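Local coordinates for Pap fimbrial major pilin protein (Escherichia coli, PDB 2UY6) that polymerizes into the thick right-handed helical rod of the P pilus, the surface filament that enables the bacterium to colonize the epithelium of specific host organs, at residues B[23-28]-B[57-62]; B[33-38]-B[50-55]; B[42-47]-B[145-150]; B[103-108]-B[131-136]. The protein carries 2 engineered substitutions. One frame throughout, in Å; residues are numbered along the deposited sequence.

Three of the four contacts involve the larger sheet of the pilin, and their chemistry follows their place in it. Interaction 4 lies closest to the chain centre and pairs strands 101-106 and 130-139 through a regular ladder with one buried apolar face. Interaction 1 pairs 23-25 with 52-59 in the same way, but at an outermost strand and with S23, S25, E57 and V59 on one face. Interaction 2 uses the other end of strand 52-59, which meets segment 33-38 through side chains, without backbone pairing between the two; its centre is about 10 Å from that of interaction 4. Interaction 3 is a surface contact of helix 40-45 with a loop, touching interaction 2 where L43 packs on L38.

Interaction 1 of 4, residues B[23-28]-B[57-62]; sequences SISQKS and ELVNCD
Four backbone hydrogen bonds make strands 23-25 and 52-59 into an antiparallel ladder, their short axes running at 143°. S23 and V59 form one hydrogen-bonded pair, with V59 N lying 2.7 Å from S23 O in an almost straight bond (178°), and S25 and E57 form the other. The most bent of the four bonds runs from S25 N to E57 O (3.1 Å, 135°), and this carbonyl also receives a CA-H...O contact from I24 CA at 3.1 Å.

Apolar contact is slight. At I24 and L58, the non-hydrogen-bonded pair, the side chains cross obliquely, with I24 CG2 4.2 Å from L58 CD2. On the other face, V59 CG2, in the crowded position between backbone N and carbonyl carbon, leans over the opposite strand to 3.6 Å from S23 CB.

The polar ends look elsewhere. S23 OG, anti to its backbone N, bonds an acidic side chain of the chain of another protein, and E57 OE2 accepts from N129. Covalent closure comes just beyond the ladder, where C61 is disulfide-bonded to C22.

The register here therefore rests on backbone bonds, with little help from side chains, and the disulfide ties the chain just beyond it; the further backbone bonds of I24 to the other protein are consistent with the completed immunoglobulin-like fold of chaperone-bound pilins.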
loop_
_atom_site.group_PDB
_atom_site.type_symbol
_atom_site.label_atom_id
_atom_site.label_comp_id
_atom_site.label_asym_id
_atom_site.label_seq_id
_atom_site.Cartn_x
_atom_site.Cartn_y
_atom_site.Cartn_z
ATOM N N SER B 23 5.391 -5.124 -4.973
ATOM C CA SER B 23 6.837 -5.062 -5.091
ATOM C C SER B 23 7.194 -6.255 -5.985
ATOM O O SER B 23 6.527 -7.290 -5.916
ATOM C CB SER B 23 7.476 -5.219 -3.710
ATOM O OG SER B 23 8.885 -5.111 -3.779
ATOM N N ILE B 24 8.208 -6.132 -6.839
ATOM C CA ILE B 24 8.562 -7.276 -7.690
ATOM C C ILE B 24 9.985 -7.794 -7.478
ATOM O O ILE B 24 10.850 -7.101 -6.937
ATOM C CB ILE B 24 8.377 -6.978 -9.222
ATOM C CG1 ILE B 24 9.653 -6.388 -9.823
ATOM C CG2 ILE B 24 7.217 -6.036 -9.446
ATOM C CD1 ILE B 24 10.043 -5.062 -9.285
ATOM N N SER B 25 10.209 -9.036 -7.892
ATOM C CA SER B 25 11.527 -9.648 -7.797
ATOM C C SER B 25 11.614 -10.842 -8.742
ATOM O O SER B 25 10.598 -11.344 -9.221
ATOM C CB SER B 25 11.819 -10.082 -6.359
ATOM O OG SER B 25 10.852 -10.999 -5.909
ATOM N N GLN B 26 12.832 -11.297 -9.004
ATOM C CA GLN B 26 13.036 -12.411 -9.912
ATOM C C GLN B 26 14.051 -13.401 -9.357
ATOM O O GLN B 26 14.599 -13.195 -8.269
ATOM C CB GLN B 26 13.509 -11.881 -11.267
ATOM C CG GLN B 26 12.523 -10.930 -11.904
ATOM C CD GLN B 26 12.951 -10.466 -13.275
ATOM O OE1 GLN B 26 13.838 -9.629 -13.413
ATOM N NE2 GLN B 26 12.324 -11.021 -14.306
ATOM N N LYS B 27 14.294 -14.482 -10.099
ATOM C CA LYS B 27 15.259 -15.485 -9.670
ATOM C C LYS B 27 16.636 -14.824 -9.564
ATOM O O LYS B 27 17.464 -15.215 -8.737
ATOM C CB LYS B 27 15.295 -16.649 -10.664
ATOM N N SER B 28 16.877 -13.811 -10.390
ATOM C CA SER B 28 18.158 -13.114 -10.355
ATOM C C SER B 28 18.085 -11.802 -9.554
ATOM O O SER B 28 17.180 -10.986 -9.739
ATOM C CB SER B 28 18.653 -12.848 -11.780
ATOM O OG SER B 28 17.697 -12.136 -12.544
ATOM N N GLU B 57 7.768 -11.996 -9.807
ATOM C CA GLU B 57 7.053 -12.315 -8.581
ATOM C C GLU B 57 6.520 -11.056 -7.895
ATOM O O GLU B 57 7.276 -10.135 -7.585
ATOM C CB GLU B 57 7.961 -13.103 -7.622
ATOM C CG GLU B 57 7.408 -13.203 -6.194
ATOM C CD GLU B 57 8.026 -14.330 -5.367
ATOM O OE1 GLU B 57 9.264 -14.521 -5.414
ATOM O OE2 GLU B 57 7.266 -15.020 -4.653
ATOM N N LEU B 58 5.204 -11.026 -7.691
ATOM C CA LEU B 58 4.529 -9.913 -7.026
ATOM C C LEU B 58 4.518 -10.193 -5.529
ATOM O O LEU B 58 3.902 -11.158 -5.086
ATOM C CB LEU B 58 3.089 -9.780 -7.532
ATOM C CG LEU B 58 2.988 -9.542 -9.041
ATOM C CD1 LEU B 58 1.534 -9.510 -9.506
ATOM C CD2 LEU B 58 3.678 -8.243 -9.366
ATOM N N VAL B 59 5.208 -9.362 -4.752
ATOM C CA VAL B 59 5.262 -9.554 -3.303
ATOM C C VAL B 59 4.813 -8.334 -2.496
ATOM O O VAL B 59 4.581 -7.253 -3.041
ATOM C CB VAL B 59 6.686 -9.940 -2.852
ATOM C CG1 VAL B 59 7.107 -11.222 -3.534
ATOM C CG2 VAL B 59 7.671 -8.818 -3.181
ATOM N N ASN B 60 4.690 -8.530 -1.188
ATOM C CA ASN B 60 4.280 -7.480 -0.259
ATOM C C ASN B 60 2.986 -6.773 -0.634
ATOM O O ASN B 60 2.796 -5.609 -0.296
ATOM C CB ASN B 60 5.394 -6.442 -0.096
ATOM C CG ASN B 60 6.711 -7.065 0.330
ATOM O OD1 ASN B 60 6.734 -8.075 1.035
ATOM N ND2 ASN B 60 7.817 -6.459 -0.088
ATOM N N CYS B 61 2.094 -7.469 -1.324
ATOM C CA CYS B 61 0.820 -6.870 -1.693
ATOM C C CYS B 61 -0.255 -7.943 -1.760
ATOM O O CYS B 61 0.031 -9.131 -1.596
ATOM C CB CYS B 61 0.925 -6.163 -3.046
ATOM S SG CYS B 61 1.354 -7.250 -4.445
ATOM N N ASP B 62 -1.496 -7.514 -1.977
ATOM C CA ASP B 62 -2.613 -8.438 -2.097
ATOM C C ASP B 62 -2.716 -8.676 -3.587
ATOM O O ASP B 62 -3.083 -7.777 -4.338
ATOM C CB ASP B 62 -3.898 -7.806 -1.566
#

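Interaction 2 of 4, residues B[33-38]-B[50-55]; sequences IDFGQL and KPMDLD
The ring of F35 meets M52 obliquely: M52 CG lies 3.7 Å from F35 CD2, and the neighbouring ring atom CE2 follows at 4.0 Å from the same carbon. V137, S49 and an apolar side chain of the chain of another protein also pack on the F35 side chain. The second flat group, the carboxylate of D34, is met from above its plane by G36 N, which bonds D34 OD1 at 3.2 Å (156°). This is an Asx turn at the end of strand 32-34.

I33 supplies the rest of the contact. Its CG1 occupies the crowded position between backbone N and carbonyl carbon (chi1 52°), and the extended second torsion carries CD1 across to the other strand. There CD1 lies 3.9 Å from L54 CG, the two side chains crossing at about a right angle, and 4.3 Å from M52 CB. The second branch, I33 CG2, rests 3.7 Å from the carbonyl O of D53. M52 is bent at chi2 (-60°) and again at chi3, and it is CG, not the chain end, that meets the ring.

The backbones stay too far apart for a ladder, with 7.0 Å between I33 CA and L54 CA. Strand 52-59 is paired on its far edge through M52 with A135 and L54 with Y133, while I33 and D34 form an antiparallel ladder with a strand of the other protein, as in donor-strand complementation of pilins. The contact thus relies on dispersion between apolar groups, and backbone pairing for I33 and D34 comes instead from the other protein.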
loop_
_atom_site.group_PDB
_atom_site.type_symbol
_atom_site.label_atom_id
_atom_site.label_comp_id
_atom_site.label_asym_id
_atom_site.label_seq_id
_atom_site.Cartn_x
_atom_site.Cartn_y
_atom_site.Cartn_z
ATOM N N ILE B 33 17.525 -11.526 -17.232
ATOM C CA ILE B 33 17.503 -12.871 -17.778
ATOM C C ILE B 33 18.576 -12.851 -18.855
ATOM O O ILE B 33 18.673 -11.904 -19.640
ATOM C CB ILE B 33 16.138 -13.265 -18.379
ATOM C CG1 ILE B 33 15.675 -12.217 -19.384
ATOM C CG2 ILE B 33 15.135 -13.486 -17.264
ATOM C CD1 ILE B 33 14.413 -12.627 -20.120
ATOM N N ASP B 34 19.399 -13.890 -18.860
ATOM C CA ASP B 34 20.506 -14.019 -19.791
ATOM C C ASP B 34 20.101 -14.900 -20.964
ATOM O O ASP B 34 19.574 -15.991 -20.773
ATOM C CB ASP B 34 21.686 -14.612 -19.016
ATOM C CG ASP B 34 22.871 -14.926 -19.885
ATOM O OD1 ASP B 34 23.233 -14.104 -20.750
ATOM O OD2 ASP B 34 23.457 -16.006 -19.680
ATOM N N PHE B 35 20.317 -14.424 -22.186
ATOM C CA PHE B 35 19.966 -15.219 -23.358
ATOM C C PHE B 35 21.116 -16.113 -23.789
ATOM O O PHE B 35 20.995 -16.858 -24.756
ATOM C CB PHE B 35 19.570 -14.322 -24.526
ATOM C CG PHE B 35 18.354 -13.494 -24.262
ATOM C CD1 PHE B 35 18.462 -12.251 -23.647
ATOM C CD2 PHE B 35 17.093 -13.961 -24.612
ATOM C CE1 PHE B 35 17.324 -11.482 -23.385
ATOM C CE2 PHE B 35 15.949 -13.202 -24.355
ATOM C CZ PHE B 35 16.065 -11.960 -23.741
ATOM N N GLY B 36 22.230 -16.040 -23.065
ATOM C CA GLY B 36 23.388 -16.847 -23.399
ATOM C C GLY B 36 23.964 -16.402 -24.725
ATOM O O GLY B 36 23.680 -15.298 -25.189
ATOM N N GLN B 37 24.775 -17.250 -25.346
ATOM C CA GLN B 37 25.358 -16.897 -26.634
ATOM C C GLN B 37 24.428 -17.278 -27.779
ATOM O O GLN B 37 23.679 -18.248 -27.688
ATOM C CB GLN B 37 26.723 -17.568 -26.803
ATOM C CG GLN B 37 27.754 -17.087 -25.787
ATOM C CD GLN B 37 27.698 -15.575 -25.557
ATOM O OE1 GLN B 37 27.922 -14.777 -26.478
ATOM N NE2 GLN B 37 27.387 -15.180 -24.318
ATOM N N LEU B 38 24.467 -16.494 -28.848
ATOM C CA LEU B 38 23.625 -16.745 -30.009
ATOM C C LEU B 38 24.418 -16.600 -31.309
ATOM O O LEU B 38 25.330 -15.779 -31.400
ATOM C CB LEU B 38 22.455 -15.768 -30.022
ATOM C CG LEU B 38 21.462 -15.849 -28.869
ATOM C CD1 LEU B 38 20.520 -14.661 -28.965
ATOM C CD2 LEU B 38 20.692 -17.167 -28.921
ATOM N N LYS B 50 15.858 -19.261 -28.117
ATOM C CA LYS B 50 14.886 -20.060 -27.390
ATOM C C LYS B 50 14.091 -19.106 -26.522
ATOM O O LYS B 50 14.653 -18.189 -25.926
ATOM C CB LYS B 50 15.563 -21.078 -26.475
ATOM C CG LYS B 50 14.586 -21.835 -25.577
ATOM C CD LYS B 50 15.296 -22.892 -24.751
ATOM C CE LYS B 50 14.299 -23.862 -24.122
ATOM N NZ LYS B 50 14.965 -25.047 -23.479
ATOM N N PRO B 51 12.767 -19.278 -26.470
ATOM C CA PRO B 51 12.028 -18.347 -25.614
ATOM C C PRO B 51 12.393 -18.570 -24.143
ATOM O O PRO B 51 12.297 -19.682 -23.628
ATOM C CB PRO B 51 10.557 -18.639 -25.950
ATOM C CG PRO B 51 10.585 -19.956 -26.700
ATOM C CD PRO B 51 11.878 -19.947 -27.434
ATOM N N MET B 52 12.848 -17.499 -23.492
ATOM C CA MET B 52 13.273 -17.541 -22.093
ATOM C C MET B 52 12.164 -17.152 -21.137
ATOM O O MET B 52 11.364 -16.261 -21.418
ATOM C CB MET B 52 14.449 -16.592 -21.867
ATOM C CG MET B 52 15.636 -16.849 -22.755
ATOM S SD MET B 52 16.281 -18.492 -22.504
ATOM C CE MET B 52 16.821 -18.888 -24.164
ATOM N N ASP B 53 12.132 -17.818 -19.996
ATOM C CA ASP B 53 11.130 -17.532 -18.991
ATOM C C ASP B 53 11.420 -16.194 -18.322
ATOM O O ASP B 53 12.481 -15.998 -17.734
ATOM C CB ASP B 53 11.114 -18.631 -17.926
ATOM C CG ASP B 53 10.541 -19.941 -18.438
ATOM O OD1 ASP B 53 10.356 -20.859 -17.616
ATOM O OD2 ASP B 53 10.276 -20.059 -19.654
ATOM N N LEU B 54 10.485 -15.263 -18.438
ATOM C CA LEU B 54 10.640 -13.975 -17.802
ATOM C C LEU B 54 9.548 -13.978 -16.727
ATOM O O LEU B 54 8.402 -13.628 -17.001
ATOM C CB LEU B 54 10.404 -12.855 -18.808
ATOM C CG LEU B 54 11.053 -11.509 -18.475
ATOM C CD1 LEU B 54 10.674 -10.485 -19.527
ATOM C CD2 LEU B 54 10.600 -11.039 -17.129
ATOM N N ASP B 55 9.892 -14.413 -15.517
ATOM C CA ASP B 55 8.918 -14.458 -14.432
ATOM C C ASP B 55 9.087 -13.324 -13.426
ATOM O O ASP B 55 10.188 -13.043 -12.953
ATOM C CB ASP B 55 8.982 -15.805 -13.717
ATOM C CG ASP B 55 8.576 -16.953 -14.617
ATOM O OD1 ASP B 55 7.559 -16.829 -15.332
ATOM O OD2 ASP B 55 9.266 -17.987 -14.612
#

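Interaction 3 of 4, residues B[42-47]-B[145-150]; sequences FLEAGG and AAVTEG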
loop_
_atom_site.group_PDB
_atom_site.type_symbol
_atom_site.label_atom_id
_atom_site.label_comp_id
_atom_site.label_asym_id
_atom_site.label_seq_id
_atom_site.Cartn_x
_atom_site.Cartn_y
_atom_site.Cartn_z
ATOM N N PHE B 42 22.676 -17.521 -37.546
ATOM C CA PHE B 42 21.363 -18.105 -37.278
ATOM C C PHE B 42 20.294 -17.008 -37.169
ATOM O O PHE B 42 19.271 -17.052 -37.863
ATOM C CB PHE B 42 21.402 -18.932 -35.988
ATOM C CG PHE B 42 20.154 -19.733 -35.745
ATOM C CD1 PHE B 42 19.828 -20.805 -36.567
ATOM C CD2 PHE B 42 19.295 -19.411 -34.696
ATOM C CE1 PHE B 42 18.667 -21.543 -36.350
ATOM C CE2 PHE B 42 18.135 -20.141 -34.472
ATOM C CZ PHE B 42 17.821 -21.208 -35.300
ATOM N N LEU B 43 20.532 -16.027 -36.302
ATOM C CA LEU B 43 19.589 -14.931 -36.143
ATOM C C LEU B 43 19.448 -14.176 -37.457
ATOM O O LEU B 43 18.354 -13.747 -37.821
ATOM C CB LEU B 43 20.046 -13.954 -35.054
ATOM C CG LEU B 43 19.729 -14.223 -33.578
ATOM C CD1 LEU B 43 18.293 -14.738 -33.440
ATOM C CD2 LEU B 43 20.703 -15.224 -33.008
ATOM N N GLU B 44 20.558 -14.014 -38.171
ATOM C CA GLU B 44 20.537 -13.296 -39.446
ATOM C C GLU B 44 19.673 -14.007 -40.476
ATOM O O GLU B 44 18.976 -13.362 -41.265
ATOM C CB GLU B 44 21.964 -13.122 -39.996
ATOM C CG GLU B 44 22.048 -12.435 -41.371
ATOM C CD GLU B 44 21.397 -11.052 -41.411
ATOM O OE1 GLU B 44 21.637 -10.249 -40.482
ATOM O OE2 GLU B 44 20.655 -10.759 -42.380
ATOM N N ALA B 45 19.709 -15.336 -40.456
ATOM C CA ALA B 45 18.935 -16.132 -41.397
ATOM C C ALA B 45 17.438 -16.188 -41.085
ATOM O O ALA B 45 16.655 -16.708 -41.880
ATOM C CB ALA B 45 19.501 -17.540 -41.462
ATOM N N GLY B 46 17.030 -15.666 -39.934
ATOM C CA GLY B 46 15.615 -15.692 -39.603
ATOM C C GLY B 46 15.323 -16.604 -38.433
ATOM O O GLY B 46 14.163 -16.869 -38.106
ATOM N N GLY B 47 16.386 -17.100 -37.810
ATOM C CA GLY B 47 16.226 -17.962 -36.659
ATOM C C GLY B 47 15.983 -17.083 -35.449
ATOM O O GLY B 47 16.343 -15.897 -35.449
ATOM N N ALA B 145 18.102 -4.201 -41.744
ATOM C CA ALA B 145 18.793 -4.489 -40.499
ATOM C C ALA B 145 19.640 -5.734 -40.717
ATOM O O ALA B 145 19.262 -6.622 -41.481
ATOM C CB ALA B 145 17.787 -4.721 -39.380
ATOM N N ALA B 146 20.787 -5.796 -40.053
ATOM C CA ALA B 146 21.662 -6.945 -40.189
ATOM C C ALA B 146 22.300 -7.285 -38.856
ATOM O O ALA B 146 22.845 -6.415 -38.170
ATOM C CB ALA B 146 22.742 -6.669 -41.231
ATOM N N VAL B 147 22.227 -8.561 -38.496
ATOM C CA VAL B 147 22.786 -9.024 -37.241
ATOM C C VAL B 147 24.297 -8.936 -37.326
ATOM O O VAL B 147 24.891 -9.306 -38.339
ATOM C CB VAL B 147 22.380 -10.471 -36.961
ATOM C CG1 VAL B 147 22.847 -10.881 -35.583
ATOM C CG2 VAL B 147 20.882 -10.612 -37.091
ATOM N N THR B 148 24.911 -8.435 -36.262
ATOM C CA THR B 148 26.359 -8.282 -36.204
ATOM C C THR B 148 26.865 -8.850 -34.889
ATOM O O THR B 148 26.131 -8.880 -33.903
ATOM C CB THR B 148 26.779 -6.791 -36.292
ATOM O OG1 THR B 148 27.514 -6.436 -35.113
ATOM C CG2 THR B 148 25.551 -5.878 -36.417
ATOM N N GLU B 149 28.115 -9.305 -34.880
ATOM C CA GLU B 149 28.714 -9.869 -33.676
ATOM C C GLU B 149 28.764 -8.813 -32.576
ATOM O O GLU B 149 28.837 -7.614 -32.855
ATOM C CB GLU B 149 30.119 -10.388 -33.978
ATOM N N GLY B 150 28.711 -9.269 -31.327
ATOM C CA GLY B 150 28.750 -8.355 -30.199
ATOM C C GLY B 150 27.635 -8.559 -29.184
ATOM O O GLY B 150 26.522 -8.972 -29.533
#
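Helix 40-45 ends in a Schellman motif, and its last turn is tied to the loop between strands 130-139 and 153-162 by the side chains of L43 and E44. F42 heads the segment and takes no part in the contact with the loop; its carbonyl O accepts from G47 N at 2.9 Å, one of the two bonds back into the last turn that belong to the motif. Next comes L43, whose CB touches V147 CG2 at 4.0 Å while the rest of the side chain leads off to L38.

E44 carries the polar contact. With CG anti to the backbone N (chi1 177°) and a bend at chi2 (57°), its carboxylate curls round to the loop, where OE1 accepts from V147 N at 2.7 Å, met nearly along the C-O axis. V147 CG2 lies close by, 3.5 Å from E44 OE1. The other oxygen, OE2, forms a salt bridge with K139, so both ends of the carboxylate are engaged and it probably stays ionised.

G46 takes a positive phi of 112° and gives its N-H to L43 O. At G47 the chain folds back on the start of the segment, placing G47 CA 3.6 Å above one face of the F42 ring, offset toward its rim.

Interaction 4 of 4, residues B[103-108]-B[131-136]; sequences IVVQGA and LHYTAV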
loop_
_atom_site.group_PDB
_atom_site.type_symbol
_atom_site.label_atom_id
_atom_site.label_comp_id
_atom_site.label_asym_id
_atom_site.label_seq_id
_atom_site.Cartn_x
_atom_site.Cartn_y
_atom_site.Cartn_z
ATOM N N ILE B 103 14.186 -7.512 -28.956
ATOM C CA ILE B 103 13.588 -8.464 -28.029
ATOM C C ILE B 103 12.069 -8.427 -28.081
ATOM O O ILE B 103 11.460 -7.359 -28.090
ATOM C CB ILE B 103 14.032 -8.207 -26.577
ATOM C CG1 ILE B 103 15.545 -8.396 -26.454
ATOM C CG2 ILE B 103 13.303 -9.170 -25.626
ATOM C CD1 ILE B 103 16.081 -8.162 -25.058
ATOM N N VAL B 104 11.475 -9.614 -28.111
ATOM C CA VAL B 104 10.031 -9.788 -28.169
ATOM C C VAL B 104 9.558 -10.528 -26.909
ATOM O O VAL B 104 10.159 -11.526 -26.503
ATOM C CB VAL B 104 9.657 -10.581 -29.445
ATOM C CG1 VAL B 104 8.308 -11.261 -29.287
ATOM C CG2 VAL B 104 9.633 -9.632 -30.635
ATOM N N VAL B 105 8.490 -10.033 -26.288
ATOM C CA VAL B 105 7.975 -10.653 -25.071
ATOM C C VAL B 105 6.513 -11.057 -25.196
ATOM O O VAL B 105 5.652 -10.253 -25.584
ATOM C CB VAL B 105 8.148 -9.718 -23.843
ATOM C CG1 VAL B 105 7.619 -10.401 -22.573
ATOM C CG2 VAL B 105 9.616 -9.369 -23.673
ATOM N N GLN B 106 6.256 -12.317 -24.856
ATOM C CA GLN B 106 4.928 -12.911 -24.922
ATOM C C GLN B 106 4.371 -13.159 -23.517
ATOM O O GLN B 106 5.039 -13.743 -22.657
ATOM C CB GLN B 106 5.005 -14.226 -25.707
ATOM C CG GLN B 106 3.663 -14.838 -26.069
ATOM C CD GLN B 106 3.796 -16.012 -27.031
ATOM O OE1 GLN B 106 4.375 -15.880 -28.118
ATOM N NE2 GLN B 106 3.256 -17.167 -26.638
ATOM N N GLY B 107 3.136 -12.716 -23.304
ATOM C CA GLY B 107 2.499 -12.866 -22.011
ATOM C C GLY B 107 1.634 -14.096 -21.873
ATOM O O GLY B 107 2.118 -15.156 -21.488
ATOM N N ALA B 108 0.347 -13.968 -22.167
ATOM C CA ALA B 108 -0.541 -15.118 -22.062
ATOM C C ALA B 108 -1.288 -15.267 -23.376
ATOM O O ALA B 108 -2.494 -15.045 -23.446
ATOM C CB ALA B 108 -1.515 -14.925 -20.916
ATOM N N LEU B 131 3.833 -13.586 -12.386
ATOM C CA LEU B 131 3.295 -13.339 -13.717
ATOM C C LEU B 131 4.318 -14.009 -14.633
ATOM O O LEU B 131 5.526 -13.816 -14.462
ATOM C CB LEU B 131 3.217 -11.838 -13.996
ATOM C CG LEU B 131 2.269 -11.043 -13.090
ATOM C CD1 LEU B 131 2.626 -9.561 -13.125
ATOM C CD2 LEU B 131 0.838 -11.265 -13.528
ATOM N N HIS B 132 3.842 -14.810 -15.583
ATOM C CA HIS B 132 4.735 -15.533 -16.489
ATOM C C HIS B 132 4.754 -14.964 -17.903
ATOM O O HIS B 132 3.705 -14.732 -18.501
ATOM C CB HIS B 132 4.327 -17.012 -16.570
ATOM C CG HIS B 132 4.203 -17.691 -15.237
ATOM N ND1 HIS B 132 5.295 -18.074 -14.485
ATOM C CD2 HIS B 132 3.111 -18.088 -14.538
ATOM C CE1 HIS B 132 4.883 -18.681 -13.386
ATOM N NE2 HIS B 132 3.561 -18.702 -13.393
ATOM N N TYR B 133 5.957 -14.742 -18.421
ATOM C CA TYR B 133 6.158 -14.240 -19.780
ATOM C C TYR B 133 7.335 -15.008 -20.383
ATOM O O TYR B 133 8.053 -15.720 -19.680
ATOM C CB TYR B 133 6.536 -12.752 -19.798
ATOM C CG TYR B 133 5.520 -11.783 -19.235
ATOM C CD1 TYR B 133 5.493 -11.471 -17.872
ATOM C CD2 TYR B 133 4.594 -11.163 -20.069
ATOM C CE1 TYR B 133 4.564 -10.562 -17.358
ATOM C CE2 TYR B 133 3.666 -10.260 -19.566
ATOM C CZ TYR B 133 3.655 -9.965 -18.214
ATOM O OH TYR B 133 2.720 -9.084 -17.735
ATOM N N THR B 134 7.520 -14.875 -21.689
ATOM C CA THR B 134 8.655 -15.503 -22.357
ATOM C C THR B 134 9.241 -14.435 -23.257
ATOM O O THR B 134 8.521 -13.596 -23.794
ATOM C CB THR B 134 8.263 -16.724 -23.207
ATOM O OG1 THR B 134 7.009 -16.478 -23.845
ATOM C CG2 THR B 134 8.184 -17.969 -22.350
ATOM N N ALA B 135 10.556 -14.452 -23.404
ATOM C CA ALA B 135 11.215 -13.462 -24.231
ATOM C C ALA B 135 12.156 -14.130 -25.213
ATOM O O ALA B 135 12.887 -15.060 -24.860
ATOM C CB ALA B 135 11.977 -12.483 -23.350
ATOM N N VAL B 136 12.131 -13.641 -26.447
ATOM C CA VAL B 136 12.984 -14.165 -27.508
ATOM C C VAL B 136 13.765 -13.040 -28.170
ATOM O O VAL B 136 13.278 -11.916 -28.299
ATOM C CB VAL B 136 12.158 -14.873 -28.612
ATOM C CG1 VAL B 136 11.555 -16.167 -28.082
ATOM C CG2 VAL B 136 11.057 -13.945 -29.091
HETATM O O HOH W 1 4.570 -16.657 -22.846
#
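Y133 overlaps G107, the residue just past strand 101-106, whose CA lies obliquely to the ring and only 3.3 Å from Y133 CD2. Q106 O lies at the ring's edge, near its plane. V105 and Y133 cross obliquely, with V105 CG1 3.8 Å from Y133 CB. The rings of Y133 and F81 of strand 77-86 pack edge-to-face. Along this buried face A135 CB comes next, 3.9 Å from V105 CG2, and I103 CG2 closes the row against the same methyl.

Behind the row runs a regular antiparallel ladder with the strand axes at 154°. V104 and V136 form one hydrogen-bonded pair and Q106 and T134 the other; V104 N, for example, reaches V136 O at 2.9 Å and nearly along its C=O axis. V105 and A135 are the non-hydrogen-bonded pair between them. Both are interior strands of the larger sheet in the pilin's immunoglobulin-like sandwich: their apolar side faces the other sheet, with I103 on A154, L131 on F158 and Y133 on L79.

The opposite face is more mixed. V104 and V136 lie side by side, pointing the same way, with V136 CG2 against V104 CB at 3.7 Å. T134 OG1, in the crowded position between backbone N and carbonyl carbon (chi1 38°), stands 3.5 Å from Q106 CB. A water bridges this pair, hydrogen-bonded to T134 OG1 at 2.6 Å and donating to Q106 O, which already accepts from T134 N. H132 turns its imidazole off the ladder, where NE2 bonds E128 and ND1 bonds D55.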